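Local coordinates for protein IclR transcriptional regulator (Thermotoga maritima, PDB 1MKM) that probably binds DNA through a winged helix-turn-helix domain and regulates transcription as a member of the IclR family, at the interface of chains A and B and the interface of chains A and C. Coordinates in Å, arbitrary orientation; residue numbers count along the deposited sequence, not the author numbering. Chains: chain A/B/C, IclR transcriptional regulator.

Contact 1: the interface of chains A and B. Residues chain A 116-118; chain B 73, 77.
B:Phe73 meets the backbone and first side-chain carbon of A:Glu118 at the apolar centre of this patch, where the loop after strand 108-115 of chain A packs on the end of helix 66-77 of chain B. Its ring carbon CE1 lies 3.7 Å from A:Glu118 CA, and CZ lies 3.9 Å from A:Glu118 CB, so the glutamate contributes its aliphatic base over the CE1–CZ rim rather than its carboxylate. CG of B:Phe73 stands anti to the backbone N (chi1 -173°), which carries the ring out from the helix towards this loop.

The opposite face of that ring is turned to B:Arg77. B:Phe73 CE2 sits 3.6 Å from the guanidinium plane, over its centre, although the two planes are tilted by roughly 40°. The bend at chi3 (57°) turns the guanidinium towards chain A, where it meets the CE2 rim. In its plane, A:Gly117 CA lies at the edge, 4.0 Å from NH2.

At the polar rim, the carboxylate of A:Glu116 is remote, its OE1 5.7 Å from B:Arg77 NH2, and could contribute only longer-range attraction. The patch recurs with the chains exchanged in a two-fold interface that may be a dimer contact, although the structure alone does not show this. The carbonyl A:Glu116 O is modelled 2.5 Å from B:Arg77 NH2, a doubtful closeness and not a hydrogen bond, because it sits off the guanidinium face away from the phenyl ring, where no N-H points.

Contact 2: the interface of chains A and C. Residues chain A 191, 195; chain C 122, 220, 222.
C:Arg222 lays its side chain across A:Ile195 and ends at the carboxylate of A:Glu191. Its CG is anti to the carbonyl carbon (chi1 -56°), and the chain stays extended from CG to NE, so CB and CG serve as a straight arm that delivers the outer atoms to chain A. The first of these, CD, packs 3.5 Å from CD1 of A:Ile195. NE follows, 3.5 Å from A:Ile195 CG2. At CZ the flat group begins: A:Ile195 CG1 lies over one guanidinium face, offset toward the rim, and thus comes at the group from above rather than at its edge. The NH1 branch turns towards the isoleucine end, 3.4 Å from A:Ile195 CD1. NH2, the other branch, is the nearest to A:Glu191: OE1 lies 3.6 Å away, out of the guanidinium plane on the isoleucine side, in a long salt bridge. The carboxylate and guanidinium planes are 68° apart, so the pairing is not a coplanar, two-pronged one and probably acts mainly through charge.

The branched isoleucine also serves a second partner. Its CG2 presses on C:Val220 CG1 at 3.3 Å, tighter than usual van der Waals contact, while C:Val220 CG2 lies 3.4 Å from the carbonyl A:Ile195 O.

The patch is part of an interface without exact two-fold symmetry, which may be an assembly or a packing contact. A:Glu191 and A:Ile195 lie in the loop joining strand 187-190 to strand 197-205; these strands carry A:Asp189 and A:Cys199, known zinc-binding residues of this protein, although no zinc is modelled on this chain. In chain C, the valine ends strand 211-220 and the arginine lies in 3-10 helix 221-223.

Contact 1: the interface of chains A and B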
loop_
_atom_site.group_PDB
_atom_site.type_symbol
_atom_site.label_atom_id
_atom_site.label_comp_id
_atom_site.label_asym_id
_atom_site.label_seq_id
_atom_site.Cartn_x
_atom_site.Cartn_y
_atom_site.Cartn_z
ATOM N N GLU A 116 9.087 7.324 -8.375
ATOM C CA GLU A 116 10.367 7.267 -9.076
ATOM C C GLU A 116 10.282 8.008 -10.417
ATOM O O GLU A 116 9.261 7.971 -11.089
ATOM C CB GLU A 116 10.824 5.803 -9.272
ATOM C CG GLU A 116 9.941 4.927 -10.131
ATOM C CD GLU A 116 10.287 3.442 -9.989
ATOM O OE1 GLU A 116 9.842 2.639 -10.833
ATOM O OE2 GLU A 116 10.999 3.066 -9.031
ATOM N N GLY A 117 11.349 8.701 -10.790
ATOM C CA GLY A 117 11.337 9.426 -12.050
ATOM C C GLY A 117 11.979 8.668 -13.190
ATOM O O GLY A 117 12.658 7.672 -12.969
ATOM N N GLU A 118 11.771 9.133 -14.418
ATOM C CA GLU A 118 12.355 8.474 -15.585
ATOM C C GLU A 118 13.878 8.432 -15.480
ATOM O O GLU A 118 14.527 7.484 -15.932
ATOM C CB GLU A 118 11.946 9.208 -16.872
ATOM C CG GLU A 118 12.422 10.658 -16.971
ATOM C CD GLU A 118 11.861 11.386 -18.191
ATOM O OE1 GLU A 118 12.184 10.998 -19.336
ATOM O OE2 GLU A 118 11.090 12.351 -18.002
ATOM N N PHE B 73 7.058 1.935 -18.973
ATOM C CA PHE B 73 7.178 3.036 -18.030
ATOM C C PHE B 73 5.834 3.334 -17.385
ATOM O O PHE B 73 5.756 3.730 -16.217
ATOM C CB PHE B 73 7.698 4.293 -18.725
ATOM C CG PHE B 73 7.996 5.410 -17.780
ATOM C CD1 PHE B 73 9.043 5.304 -16.870
ATOM C CD2 PHE B 73 7.220 6.553 -17.775
ATOM C CE1 PHE B 73 9.309 6.332 -15.965
ATOM C CE2 PHE B 73 7.474 7.579 -16.887
ATOM C CZ PHE B 73 8.520 7.472 -15.979
ATOM N N ARG B 77 4.200 2.309 -13.236
ATOM C CA ARG B 77 3.669 3.223 -12.250
ATOM C C ARG B 77 2.164 3.262 -12.234
ATOM O O ARG B 77 1.573 4.146 -11.610
ATOM C CB ARG B 77 4.241 4.630 -12.444
ATOM C CG ARG B 77 3.900 5.306 -13.744
ATOM C CD ARG B 77 4.525 6.685 -13.766
ATOM N NE ARG B 77 5.971 6.622 -13.575
ATOM C CZ ARG B 77 6.756 7.677 -13.363
ATOM N NH1 ARG B 77 6.249 8.908 -13.306
ATOM N NH2 ARG B 77 8.060 7.500 -13.209
#

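Contact 2: the interface of chains A and C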
loop_
_atom_site.group_PDB
_atom_site.type_symbol
_atom_site.label_atom_id
_atom_site.label_comp_id
_atom_site.label_asym_id
_atom_site.label_seq_id
_atom_site.Cartn_x
_atom_site.Cartn_y
_atom_site.Cartn_z
ATOM N N GLU A 191 25.158 3.027 1.605
ATOM C CA GLU A 191 25.227 1.682 1.077
ATOM C C GLU A 191 25.130 0.696 2.231
ATOM O O GLU A 191 25.826 -0.311 2.257
ATOM C CB GLU A 191 26.539 1.478 0.330
ATOM C CG GLU A 191 26.842 2.586 -0.638
ATOM C CD GLU A 191 27.960 2.238 -1.591
ATOM O OE1 GLU A 191 27.771 1.346 -2.442
ATOM O OE2 GLU A 191 29.033 2.856 -1.484
ATOM N N ILE A 195 24.246 -2.268 -1.862
ATOM C CA ILE A 195 25.506 -1.796 -2.395
ATOM C C ILE A 195 25.269 -0.972 -3.640
ATOM O O ILE A 195 24.531 -1.390 -4.527
ATOM C CB ILE A 195 26.408 -2.963 -2.754
ATOM C CG1 ILE A 195 27.058 -3.509 -1.489
ATOM C CG2 ILE A 195 27.443 -2.530 -3.787
ATOM C CD1 ILE A 195 27.699 -4.856 -1.706
ATOM N N PRO C 122 22.397 -0.111 -9.066
ATOM C CA PRO C 122 22.540 1.252 -9.600
ATOM C C PRO C 122 22.617 1.379 -11.119
ATOM O O PRO C 122 23.462 2.099 -11.635
ATOM C CB PRO C 122 23.801 1.762 -8.905
ATOM C CG PRO C 122 24.617 0.524 -8.748
ATOM C CD PRO C 122 23.595 -0.509 -8.306
ATOM N N VAL C 220 26.205 -5.180 -9.280
ATOM C CA VAL C 220 27.265 -4.309 -8.818
ATOM C C VAL C 220 28.616 -4.984 -9.034
ATOM O O VAL C 220 28.738 -6.213 -8.954
ATOM C CB VAL C 220 27.103 -3.955 -7.332
ATOM C CG1 VAL C 220 28.204 -2.992 -6.916
ATOM C CG2 VAL C 220 25.744 -3.321 -7.102
ATOM N N ARG C 222 31.333 -5.281 -7.281
ATOM C CA ARG C 222 31.824 -6.125 -6.193
ATOM C C ARG C 222 31.621 -7.625 -6.413
ATOM O O ARG C 222 32.531 -8.419 -6.189
ATOM C CB ARG C 222 31.156 -5.742 -4.867
ATOM C CG ARG C 222 31.300 -4.293 -4.464
ATOM C CD ARG C 222 30.902 -4.116 -3.005
ATOM N NE ARG C 222 30.699 -2.718 -2.640
ATOM C CZ ARG C 222 30.424 -2.305 -1.405
ATOM N NH1 ARG C 222 30.324 -3.186 -0.417
ATOM N NH2 ARG C 222 30.235 -1.014 -1.157
#

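The C-alpha centres of contact 1 and contact 2 are about 21 Å apart, and chain A takes part in both through different loops. Its loop after strand 108-115 faces helix 66-77 of chain B in contact 1, whereas the loop between strands 187-190 and 197-205 faces chain C in contact 2. Contact 1 belongs to a two-fold interface and contact 2 to one without exact two-fold symmetry. Chain A thus touches two other copies by unlike surfaces; the deposited assembly holds four, and the structure alone does not show which of these contacts matter in solution.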